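Local coordinates for CD38 molecule (PDB 3KOU), which is a glycosylated, disulfide-rich ectoprotein of the ADP-ribosyl cyclase family, holding the ligand 2NF in a pocket beside a parallel beta-sheet, at residues Q84-K89 with S181-V186; E187-R192 with K222-G227. All coordinates share one frame; numbering follows the deposited sequence.

Interaction 1: residues Q84-K89 with S181-V186; sequences QVFWSK and SIFGRV. With 2NF ([[(2R,3S,4R,5R)-5-(6-aminopurin-9-yl)-3,4-dihydroxyoxolan-2-yl]methoxy-hydroxyphosphoryl] [(2R,3S,4R,5R)-5-(3-carbamoylpyridin-1-ium-1yl)- 3-fluoro-,4- hydroxyoxolan-2-yl]methyl phosphate), chain E; NAG (2-acetamido-2-deoxy-beta-D-glucopyranose), chain C.
Phe86 and Phe183 meet where the edge strand 85-88 of the parallel sheet faces the start of helix 182-187, and the junction illustrates a helix N-terminus used as a phosphate site. The tight side is apolar. The two side chains cross at about a right angle, with Phe183 CE1 resting 3.8 Å from Phe86 CB and the ring planes inclined at 52°. Phe183 CG lies anti to its own backbone N (chi1 176°), which turns the ring toward the strand, CB beside Ser88 CB and CE1 against Phe86, while strand 164-170 backs both rings through Val167.

The polar half closes around 2NF. Ser88 OG donates to O1N at 2.8 Å from the strand, and Phe183 N reaches the same oxygen at 3.0 Å from the helix, so one phosphate oxygen ties the two segments together. Ile182 N takes O2N, at 2.9 Å. Ser181, the N-cap, accepts from Gly184 N with its OG and also bonds Asp178 O; the helix end would be expected to favour the negative charge here.

Toward solvent the contact thins to Lys89, whose bent chain brings NZ to 2NF O1A, with Asp178 as its second partner. Deeper in the pocket, Trp87 lays one indole face over the ribose, its NE1 bonded to Glu107, and its backbone N donates almost straight to O3D, 2.8 Å at 171°.

Interaction 2: residues E187-R192 with K222-G227; sequences EAPNLR and KSILDG. With 2NF ([[(2R,3S,4R,5R)-5-(6-aminopurin-9-yl)-3,4-dihydroxyoxolan-2-yl]methoxy-hydroxyphosphoryl] [(2R,3S,4R,5R)-5-(3-carbamoylpyridin-1-ium-1yl)- 3-fluoro-,4- hydroxyoxolan-2-yl]methyl phosphate), chain E.
Lys222 NZ is held by both oxygens of Asp226, one turn along the exposed part of helix 216-227: a salt bridge of 2.9 Å to the syn lone pair of OD2, and a weak bond of 3.0 Å to OD1. The same helix sets Ile224 and Leu225 against the turn 187-192. No hydrogen bond crosses between the segments, so the join illustrates how a turn can be seated on a helix by apolar contacts alone. Ile224 does most of this. Its chi1 of -64° sets CG1 beside the backbone N and leaves CG2 anti to it, pointing between Ala188 and Pro189. There CG2 lies 4.2 Å from Ala188 CB and 4.3 Å from Pro189 CG, with Ala188 O a neighbour at 4.0 Å. Beside it, the Leu191 and Leu225 side chains cross obliquely and touch through their CD2 methyls at 4.0 Å. Leu191 also reaches Phe86, and Leu225 reaches Phe232, so each leucine leans on an outermost strand of the sheet.

Glu187 leads the other way. Extended beyond CG, it carries its carboxyl group away from the helix to 2NF, where OE2 is covalently bonded to C1D at 1.6 Å, making the group an ester; Ser154 OG adds a weak hydrogen bond to OE2. Glu187 thus joins the ligand pocket to a turn whose far side rests on helix 216-227, an arrangement of two successive beta-alpha-beta crossovers packed against each other in a parallel alpha/beta sheet domain.

Interaction 1 and interaction 2 follow one another directly along the chain, their centres about 11 Å apart, and helix 182-187 runs from the first into the second. Probable hydrogen bonds carry its winding across the boundary: Ile182 O to Glu187 N at 3.0 Å and Phe183 O to Ala188 N at 2.9 Å. The side chains meet as well, with Phe86 CD1 3.4 Å from Glu187 OE1. Both contacts reach 2NF, but differently: interaction 1 holds its phosphates and ribose by hydrogen bonds, whereas interaction 2 supplies the covalent link to the ribose through Glu187. The Ile224 and Leu225 side chains touch the turn and not the ligand.

Interaction 1: residues Q84-K89 with S181-V186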
ATOM      1  N   GLN A  84     -12.025   4.591  -1.074  1.00  9.17           N
ATOM      2  CA  GLN A  84     -10.775   3.821  -1.052  1.00 10.24           C
ATOM      3  C   GLN A  84     -10.442   3.115  -2.380  1.00 11.23           C
ATOM      4  O   GLN A  84     -11.312   2.550  -3.045  1.00 12.87           O
ATOM      5  CB  GLN A  84     -10.836   2.811   0.092  1.00 13.93           C
ATOM      6  CG  GLN A  84      -9.511   2.145   0.458  1.00 12.84           C
ATOM      7  CD  GLN A  84      -9.597   1.462   1.828  1.00 14.05           C
ATOM      8  OE1 GLN A  84     -10.435   1.821   2.661  1.00 18.08           O
ATOM      9  NE2 GLN A  84      -8.726   0.505   2.066  1.00  9.34           N
ATOM     10  N   VAL A  85      -9.167   3.133  -2.742  1.00  7.18           N
ATOM     11  CA  VAL A  85      -8.684   2.547  -3.989  1.00 12.43           C
ATOM     12  C   VAL A  85      -7.509   1.618  -3.724  1.00 12.42           C
ATOM     13  O   VAL A  85      -6.528   2.018  -3.097  1.00 11.95           O
ATOM     14  CB  VAL A  85      -8.239   3.640  -4.979  1.00 11.51           C
ATOM     15  CG1 VAL A  85      -7.607   3.011  -6.235  1.00  5.86           C
ATOM     16  CG2 VAL A  85      -9.432   4.534  -5.322  1.00 15.40           C
ATOM     17  N   PHE A  86      -7.626   0.375  -4.189  1.00  8.05           N
ATOM     18  CA  PHE A  86      -6.533  -0.586  -4.204  1.00 10.31           C
ATOM     19  C   PHE A  86      -5.920  -0.609  -5.608  1.00 11.35           C
ATOM     20  O   PHE A  86      -6.552  -0.178  -6.576  1.00  8.21           O
ATOM     21  CB  PHE A  86      -7.051  -2.004  -3.843  1.00  7.28           C
ATOM     22  CG  PHE A  86      -7.596  -2.111  -2.444  1.00 11.10           C
ATOM     23  CD1 PHE A  86      -6.759  -2.403  -1.374  1.00 11.57           C
ATOM     24  CD2 PHE A  86      -8.940  -1.895  -2.196  1.00 24.14           C
ATOM     25  CE1 PHE A  86      -7.263  -2.489  -0.086  1.00 10.18           C
ATOM     26  CE2 PHE A  86      -9.450  -1.986  -0.905  1.00 27.87           C
ATOM     27  CZ  PHE A  86      -8.620  -2.287   0.140  1.00 14.55           C
ATOM     28  N   TRP A  87      -4.693  -1.117  -5.717  1.00  8.78           N
ATOM     29  CA  TRP A  87      -4.010  -1.262  -7.006  1.00 11.58           C
ATOM     30  C   TRP A  87      -3.017  -2.423  -6.953  1.00 11.94           C
ATOM     31  O   TRP A  87      -2.565  -2.812  -5.878  1.00 10.60           O
ATOM     32  CB  TRP A  87      -3.285   0.028  -7.405  1.00  9.59           C
ATOM     33  CG  TRP A  87      -2.239   0.463  -6.423  1.00  8.44           C
ATOM     34  CD1 TRP A  87      -2.407   1.316  -5.366  1.00 13.13           C
ATOM     35  CD2 TRP A  87      -0.864   0.081  -6.412  1.00 14.26           C
ATOM     36  NE1 TRP A  87      -1.216   1.484  -4.694  1.00 15.61           N
ATOM     37  CE2 TRP A  87      -0.256   0.733  -5.316  1.00 15.36           C
ATOM     38  CE3 TRP A  87      -0.083  -0.752  -7.223  1.00 15.07           C
ATOM     39  CZ2 TRP A  87       1.086   0.579  -5.013  1.00 13.49           C
ATOM     40  CZ3 TRP A  87       1.249  -0.898  -6.916  1.00 15.61           C
ATOM     41  CH2 TRP A  87       1.822  -0.233  -5.824  1.00 18.83           C
ATOM     42  N   SER A  88      -2.700  -2.995  -8.112  1.00  8.48           N
ATOM     43  CA  SER A  88      -1.678  -4.045  -8.203  1.00  9.84           C
ATOM     44  C   SER A  88      -1.124  -4.028  -9.632  1.00 10.04           C
ATOM     45  O   SER A  88      -1.887  -4.203 -10.581  1.00 11.43           O
ATOM     46  CB  SER A  88      -2.310  -5.415  -7.868  1.00  9.44           C
ATOM     47  OG  SER A  88      -1.318  -6.391  -7.541  1.00 10.10           O
ATOM     48  N   LYS A  89       0.180  -3.753  -9.774  1.00 11.95           N
ATOM     49  CA  LYS A  89       0.851  -3.697 -11.076  1.00 11.97           C
ATOM     50  C   LYS A  89       0.398  -2.496 -11.893  1.00 14.48           C
ATOM     51  O   LYS A  89       0.601  -2.462 -13.110  1.00 16.02           O
ATOM     52  CB  LYS A  89       0.613  -4.976 -11.909  1.00 17.14           C
ATOM     53  CG  LYS A  89       0.482  -6.267 -11.119  1.00 21.89           C
ATOM     54  CD  LYS A  89       1.784  -6.643 -10.450  1.00 22.43           C
ATOM     55  CE  LYS A  89       1.628  -7.969  -9.691  1.00 24.00           C
ATOM     56  NZ  LYS A  89       2.863  -8.263  -8.917  1.00 22.35           N
ATOM     57  N   SER A 181       0.730 -11.319  -4.784  1.00 17.07           N
ATOM     58  CA  SER A 181       0.934  -9.877  -4.603  1.00 11.61           C
ATOM     59  C   SER A 181       0.425  -9.489  -3.233  1.00 13.98           C
ATOM     60  O   SER A 181      -0.256 -10.266  -2.583  1.00 12.35           O
ATOM     61  CB  SER A 181       0.185  -9.068  -5.671  1.00 14.04           C
ATOM     62  OG  SER A 181      -1.226  -9.223  -5.540  1.00 14.57           O
ATOM     63  N   ILE A 182       0.753  -8.285  -2.781  1.00 11.27           N
ATOM     64  CA  ILE A 182       0.155  -7.793  -1.556  1.00 10.63           C
ATOM     65  C   ILE A 182      -1.376  -7.692  -1.687  1.00 11.38           C
ATOM     66  O   ILE A 182      -2.098  -7.999  -0.747  1.00  9.15           O
ATOM     67  CB  ILE A 182       0.769  -6.458  -1.128  1.00 11.66           C
ATOM     68  CG1 ILE A 182       2.243  -6.670  -0.753  1.00 17.27           C
ATOM     69  CG2 ILE A 182      -0.021  -5.821   0.041  1.00 14.64           C
ATOM     70  CD1 ILE A 182       2.967  -5.382  -0.419  1.00 26.87           C
ATOM     71  N   PHE A 183      -1.863  -7.249  -2.838  1.00 14.39           N
ATOM     72  CA  PHE A 183      -3.305  -7.178  -3.037  1.00 15.57           C
ATOM     73  C   PHE A 183      -3.921  -8.571  -2.895  1.00 14.23           C
ATOM     74  O   PHE A 183      -4.963  -8.734  -2.253  1.00 13.63           O
ATOM     75  CB  PHE A 183      -3.680  -6.552  -4.397  1.00  9.33           C
ATOM     76  CG  PHE A 183      -5.178  -6.566  -4.666  1.00 10.41           C
ATOM     77  CD1 PHE A 183      -6.029  -5.768  -3.926  1.00  8.66           C
ATOM     78  CD2 PHE A 183      -5.720  -7.418  -5.617  1.00 11.18           C
ATOM     79  CE1 PHE A 183      -7.403  -5.788  -4.129  1.00 11.84           C
ATOM     80  CE2 PHE A 183      -7.116  -7.468  -5.818  1.00  8.10           C
ATOM     81  CZ  PHE A 183      -7.943  -6.631  -5.086  1.00 11.56           C
ATOM     82  N   GLY A 184      -3.266  -9.574  -3.469  1.00 10.62           N
ATOM     83  CA  GLY A 184      -3.835 -10.923  -3.480  1.00 10.38           C
ATOM     84  C   GLY A 184      -3.653 -11.672  -2.165  1.00 12.33           C
ATOM     85  O   GLY A 184      -4.518 -12.445  -1.756  1.00 11.24           O
ATOM     86  N   ARG A 185      -2.536 -11.429  -1.488  1.00 17.99           N
ATOM     87  CA  ARG A 185      -2.179 -12.172  -0.275  1.00 18.08           C
ATOM     88  C   ARG A 185      -2.710 -11.548   0.982  1.00 19.34           C
ATOM     89  O   ARG A 185      -3.016 -12.231   1.942  1.00 14.61           O
ATOM     90  CB  ARG A 185      -0.663 -12.217  -0.094  1.00 19.20           C
ATOM     91  CG  ARG A 185       0.058 -13.281  -0.870  1.00 29.62           C
ATOM     92  CD  ARG A 185       1.504 -13.378  -0.397  1.00 28.89           C
ATOM     93  NE  ARG A 185       2.232 -12.119  -0.579  1.00 31.67           N
ATOM     94  CZ  ARG A 185       2.578 -11.305   0.411  1.00 29.27           C
ATOM     95  NH1 ARG A 185       2.260 -11.603   1.667  1.00 23.28           N
ATOM     96  NH2 ARG A 185       3.239 -10.188   0.143  1.00 32.94           N
ATOM     97  N   VAL A 186      -2.758 -10.229   1.002  1.00 12.27           N
ATOM     98  CA  VAL A 186      -2.939  -9.527   2.256  1.00 11.07           C
ATOM     99  C   VAL A 186      -4.218  -8.715   2.219  1.00 11.67           C
ATOM    100  O   VAL A 186      -4.970  -8.684   3.199  1.00 12.57           O
ATOM    101  CB  VAL A 186      -1.747  -8.589   2.510  1.00 14.52           C
ATOM    102  CG1 VAL A 186      -2.002  -7.696   3.724  1.00 16.61           C
ATOM    103  CG2 VAL A 186      -0.455  -9.406   2.672  1.00 19.16           C
TER
HETATM  104  C1D 2NF E 503      -1.536  -2.580  -0.684  1.00 12.31           C
HETATM  105  C2D 2NF E 503      -2.267  -1.469  -1.414  1.00  9.94           C
HETATM  106  F2D 2NF E 503      -3.282  -0.895  -0.828  1.00 12.54           F
HETATM  107  C3D 2NF E 503      -2.340  -1.926  -2.852  1.00 11.30           C
HETATM  108  O3D 2NF E 503      -3.631  -1.932  -3.294  1.00 12.85           O
HETATM  109  O4D 2NF E 503      -0.905  -3.333  -1.690  1.00 14.83           O
HETATM  110  C4D 2NF E 503      -1.472  -3.189  -2.918  1.00  8.92           C
HETATM  111  C5D 2NF E 503      -0.460  -3.269  -4.023  1.00 19.27           C
HETATM  112  O5D 2NF E 503       0.749  -3.989  -3.846  1.00 16.08           O
HETATM  113  PN  2NF E 503       0.938  -5.198  -4.792  1.00 14.98           P
HETATM  114  O1N 2NF E 503      -0.398  -5.697  -4.936  1.00 12.60           O
HETATM  115  O2N 2NF E 503       1.906  -6.039  -4.256  1.00 16.37           O
HETATM  116  O3  2NF E 503       1.313  -4.539  -6.146  1.00 14.83           O
HETATM  117  PA  2NF E 503       2.648  -4.661  -6.956  1.00 22.14           P
HETATM  118  O1A 2NF E 503       2.905  -5.990  -7.181  1.00 24.91           O
HETATM  119  O2A 2NF E 503       3.625  -4.113  -6.053  1.00 35.72           O
HETATM  120  O5B 2NF E 503       2.503  -3.894  -8.159  1.00 16.11           O
HETATM  121  C1  NAG C   1       0.919  -3.060 -17.044  1.00 21.79           C
HETATM  122  C2  NAG C   1       0.975  -1.525 -17.020  1.00 23.06           C
HETATM  123  C3  NAG C   1       2.213  -1.045 -17.799  1.00 23.57           C
HETATM  124  C4  NAG C   1       3.503  -1.796 -17.442  1.00 29.50           C
HETATM  125  C5  NAG C   1       3.239  -3.299 -17.440  1.00 24.77           C
HETATM  126  C6  NAG C   1       4.450  -4.129 -16.975  1.00 31.98           C
HETATM  127  C7  NAG C   1      -1.173  -0.342 -16.848  1.00 28.10           C
HETATM  128  C8  NAG C   1      -2.441   0.030 -17.551  1.00 31.55           C
HETATM  129  N2  NAG C   1      -0.232  -0.932 -17.608  1.00 18.95           N
HETATM  130  O3  NAG C   1       2.378   0.352 -17.652  1.00 30.61           O
HETATM  131  O4  NAG C   1       4.535  -1.483 -18.391  1.00 39.05           O
HETATM  132  O5  NAG C   1       2.158  -3.555 -16.557  1.00 25.52           O
HETATM  133  O6  NAG C   1       4.924  -3.656 -15.729  1.00 25.33           O
HETATM  134  O7  NAG C   1      -1.029  -0.098 -15.646  1.00 26.36           O

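Interaction 2: residues E187-R192 with K222-G227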
ATOM      1  N   GLU A 187      -4.469  -8.051   1.093  1.00  8.51           N
ATOM      2  CA  GLU A 187      -5.572  -7.095   1.053  1.00  9.56           C
ATOM      3  C   GLU A 187      -6.934  -7.723   0.806  1.00  8.19           C
ATOM      4  O   GLU A 187      -7.820  -7.611   1.656  1.00 13.60           O
ATOM      5  CB  GLU A 187      -5.283  -5.933   0.094  1.00  9.72           C
ATOM      6  CG  GLU A 187      -4.150  -5.075   0.637  1.00  8.68           C
ATOM      7  CD  GLU A 187      -3.525  -4.146  -0.372  1.00 11.41           C
ATOM      8  OE1 GLU A 187      -3.868  -4.193  -1.566  1.00  9.75           O
ATOM      9  OE2 GLU A 187      -2.655  -3.351   0.062  1.00 11.87           O
ATOM     10  N   ALA A 188      -7.083  -8.399  -0.328  1.00 10.16           N
ATOM     11  CA  ALA A 188      -8.345  -9.054  -0.669  1.00  7.42           C
ATOM     12  C   ALA A 188      -8.830 -10.012   0.444  1.00 12.37           C
ATOM     13  O   ALA A 188     -10.000  -9.990   0.815  1.00 14.45           O
ATOM     14  CB  ALA A 188      -8.230  -9.762  -2.043  1.00 14.43           C
ATOM     15  N   PRO A 189      -7.930 -10.843   0.988  1.00  9.39           N
ATOM     16  CA  PRO A 189      -8.343 -11.803   2.024  1.00 13.06           C
ATOM     17  C   PRO A 189      -8.709 -11.180   3.370  1.00 18.01           C
ATOM     18  O   PRO A 189      -9.362 -11.847   4.174  1.00 13.91           O
ATOM     19  CB  PRO A 189      -7.127 -12.749   2.156  1.00 16.51           C
ATOM     20  CG  PRO A 189      -6.398 -12.629   0.842  1.00 13.33           C
ATOM     21  CD  PRO A 189      -6.597 -11.152   0.448  1.00 11.16           C
ATOM     22  N   ASN A 190      -8.317  -9.930   3.612  1.00  9.79           N
ATOM     23  CA  ASN A 190      -8.646  -9.248   4.856  1.00 14.71           C
ATOM     24  C   ASN A 190      -9.671  -8.119   4.681  1.00 17.93           C
ATOM     25  O   ASN A 190      -9.913  -7.329   5.593  1.00 16.68           O
ATOM     26  CB  ASN A 190      -7.362  -8.730   5.520  1.00 16.15           C
ATOM     27  CG  ASN A 190      -6.483  -9.861   6.028  1.00 18.75           C
ATOM     28  OD1 ASN A 190      -5.376 -10.108   5.515  1.00 16.87           O
ATOM     29  ND2 ASN A 190      -6.981 -10.576   7.029  1.00 13.24           N
ATOM     30  N   LEU A 191     -10.289  -8.055   3.509  1.00 13.21           N
ATOM     31  CA  LEU A 191     -11.285  -7.025   3.253  1.00 18.18           C
ATOM     32  C   LEU A 191     -12.449  -7.159   4.228  1.00 18.44           C
ATOM     33  O   LEU A 191     -12.987  -8.252   4.425  1.00 16.72           O
ATOM     34  CB  LEU A 191     -11.781  -7.135   1.812  1.00 18.43           C
ATOM     35  CG  LEU A 191     -12.209  -5.895   1.044  1.00 27.04           C
ATOM     36  CD1 LEU A 191     -11.285  -4.696   1.306  1.00 12.36           C
ATOM     37  CD2 LEU A 191     -12.225  -6.265  -0.425  1.00 24.21           C
ATOM     38  N   ARG A 192     -12.833  -6.048   4.858  1.00 21.58           N
ATOM     39  CA  ARG A 192     -13.988  -6.056   5.744  1.00 18.43           C
ATOM     40  C   ARG A 192     -15.178  -6.697   5.043  1.00 17.90           C
ATOM     41  O   ARG A 192     -15.478  -6.360   3.900  1.00 16.95           O
ATOM     42  CB  ARG A 192     -14.394  -4.627   6.133  1.00 20.81           C
ATOM     43  CG  ARG A 192     -15.566  -4.619   7.120  1.00 22.20           C
ATOM     44  CD  ARG A 192     -16.249  -3.274   7.227  1.00 20.12           C
ATOM     45  NE  ARG A 192     -15.311  -2.189   7.525  1.00 20.30           N
ATOM     46  CZ  ARG A 192     -15.048  -1.737   8.746  1.00 13.65           C
ATOM     47  NH1 ARG A 192     -15.651  -2.272   9.808  1.00 15.45           N
ATOM     48  NH2 ARG A 192     -14.180  -0.743   8.901  1.00 16.10           N
ATOM     49  N   LYS A 222     -12.499 -13.555  -7.476  1.00 12.21           N
ATOM     50  CA  LYS A 222     -13.921 -13.614  -7.153  1.00 19.98           C
ATOM     51  C   LYS A 222     -14.195 -14.650  -6.072  1.00 20.85           C
ATOM     52  O   LYS A 222     -15.042 -14.454  -5.227  1.00 16.80           O
ATOM     53  CB  LYS A 222     -14.777 -13.919  -8.380  1.00 15.36           C
ATOM     54  CG  LYS A 222     -16.276 -13.837  -8.056  1.00 25.27           C
ATOM     55  CD  LYS A 222     -17.141 -14.511  -9.106  1.00 35.66           C
ATOM     56  CE  LYS A 222     -18.626 -14.332  -8.802  1.00 41.22           C
ATOM     57  NZ  LYS A 222     -19.054 -15.150  -7.636  1.00 34.91           N
ATOM     58  N   SER A 223     -13.476 -15.761  -6.110  1.00 16.23           N
ATOM     59  CA  SER A 223     -13.662 -16.799  -5.097  1.00 22.69           C
ATOM     60  C   SER A 223     -13.331 -16.293  -3.679  1.00 23.62           C
ATOM     61  O   SER A 223     -14.074 -16.548  -2.729  1.00 18.45           O
ATOM     62  CB  SER A 223     -12.830 -18.032  -5.450  1.00 26.92           C
ATOM     63  OG  SER A 223     -12.972 -19.040  -4.465  1.00 30.86           O
ATOM     64  N   ILE A 224     -12.221 -15.570  -3.551  1.00 16.29           N
ATOM     65  CA  ILE A 224     -11.822 -14.955  -2.292  1.00 14.50           C
ATOM     66  C   ILE A 224     -12.892 -14.004  -1.776  1.00 17.23           C
ATOM     67  O   ILE A 224     -13.248 -14.032  -0.593  1.00 16.58           O
ATOM     68  CB  ILE A 224     -10.491 -14.168  -2.433  1.00 16.45           C
ATOM     69  CG1 ILE A 224      -9.338 -15.107  -2.787  1.00 22.83           C
ATOM     70  CG2 ILE A 224     -10.152 -13.428  -1.161  1.00 15.51           C
ATOM     71  CD1 ILE A 224      -8.120 -14.377  -3.283  1.00 19.76           C
ATOM     72  N   LEU A 225     -13.399 -13.152  -2.658  1.00 13.61           N
ATOM     73  CA  LEU A 225     -14.428 -12.203  -2.262  1.00 12.41           C
ATOM     74  C   LEU A 225     -15.748 -12.877  -1.854  1.00 13.62           C
ATOM     75  O   LEU A 225     -16.393 -12.444  -0.895  1.00 14.68           O
ATOM     76  CB  LEU A 225     -14.664 -11.169  -3.370  1.00 11.02           C
ATOM     77  CG  LEU A 225     -13.400 -10.397  -3.776  1.00 14.71           C
ATOM     78  CD1 LEU A 225     -13.738  -9.466  -4.919  1.00 17.63           C
ATOM     79  CD2 LEU A 225     -12.839  -9.624  -2.594  1.00 14.43           C
ATOM     80  N   ASP A 226     -16.148 -13.918  -2.580  1.00 15.59           N
ATOM     81  CA  ASP A 226     -17.331 -14.690  -2.195  1.00 16.50           C
ATOM     82  C   ASP A 226     -17.151 -15.154  -0.742  1.00 19.69           C
ATOM     83  O   ASP A 226     -18.087 -15.138   0.057  1.00 20.36           O
ATOM     84  CB  ASP A 226     -17.498 -15.919  -3.093  1.00 19.55           C
ATOM     85  CG  ASP A 226     -17.995 -15.579  -4.493  1.00 25.41           C
ATOM     86  OD1 ASP A 226     -18.483 -14.457  -4.730  1.00 21.52           O
ATOM     87  OD2 ASP A 226     -17.889 -16.452  -5.377  1.00 34.44           O
ATOM     88  N   GLY A 227     -15.937 -15.571  -0.412  1.00 20.77           N
ATOM     89  CA  GLY A 227     -15.618 -16.026   0.931  1.00 26.92           C
ATOM     90  C   GLY A 227     -15.699 -14.936   1.983  1.00 22.99           C
ATOM     91  O   GLY A 227     -15.967 -15.216   3.154  1.00 24.45           O
TER
HETATM   92  C1D 2NF E 503      -1.536  -2.580  -0.684  1.00 12.31           C
HETATM   93  C2D 2NF E 503      -2.267  -1.469  -1.414  1.00  9.94           C
HETATM   94  F2D 2NF E 503      -3.282  -0.895  -0.828  1.00 12.54           F
HETATM   95  C3D 2NF E 503      -2.340  -1.926  -2.852  1.00 11.30           C
HETATM   96  O3D 2NF E 503      -3.631  -1.932  -3.294  1.00 12.85           O
HETATM   97  O4D 2NF E 503      -0.905  -3.333  -1.690  1.00 14.83           O
HETATM   98  C4D 2NF E 503      -1.472  -3.189  -2.918  1.00  8.92           C
HETATM   99  C5D 2NF E 503      -0.460  -3.269  -4.023  1.00 19.27           C
HETATM  100  O5D 2NF E 503       0.749  -3.989  -3.846  1.00 16.08           O
HETATM  101  PN  2NF E 503       0.938  -5.198  -4.792  1.00 14.98           P
HETATM  102  O1N 2NF E 503      -0.398  -5.697  -4.936  1.00 12.60           O
HETATM  103  O2N 2NF E 503       1.906  -6.039  -4.256  1.00 16.37           O
HETATM  104  O3  2NF E 503       1.313  -4.539  -6.146  1.00 14.83           O
HETATM  105  PA  2NF E 503       2.648  -4.661  -6.956  1.00 22.14           P
HETATM  106  O1A 2NF E 503       2.905  -5.990  -7.181  1.00 24.91           O
HETATM  107  O2A 2NF E 503       3.625  -4.113  -6.053  1.00 35.72           O
HETATM  108  O5B 2NF E 503       2.503  -3.894  -8.159  1.00 16.11           O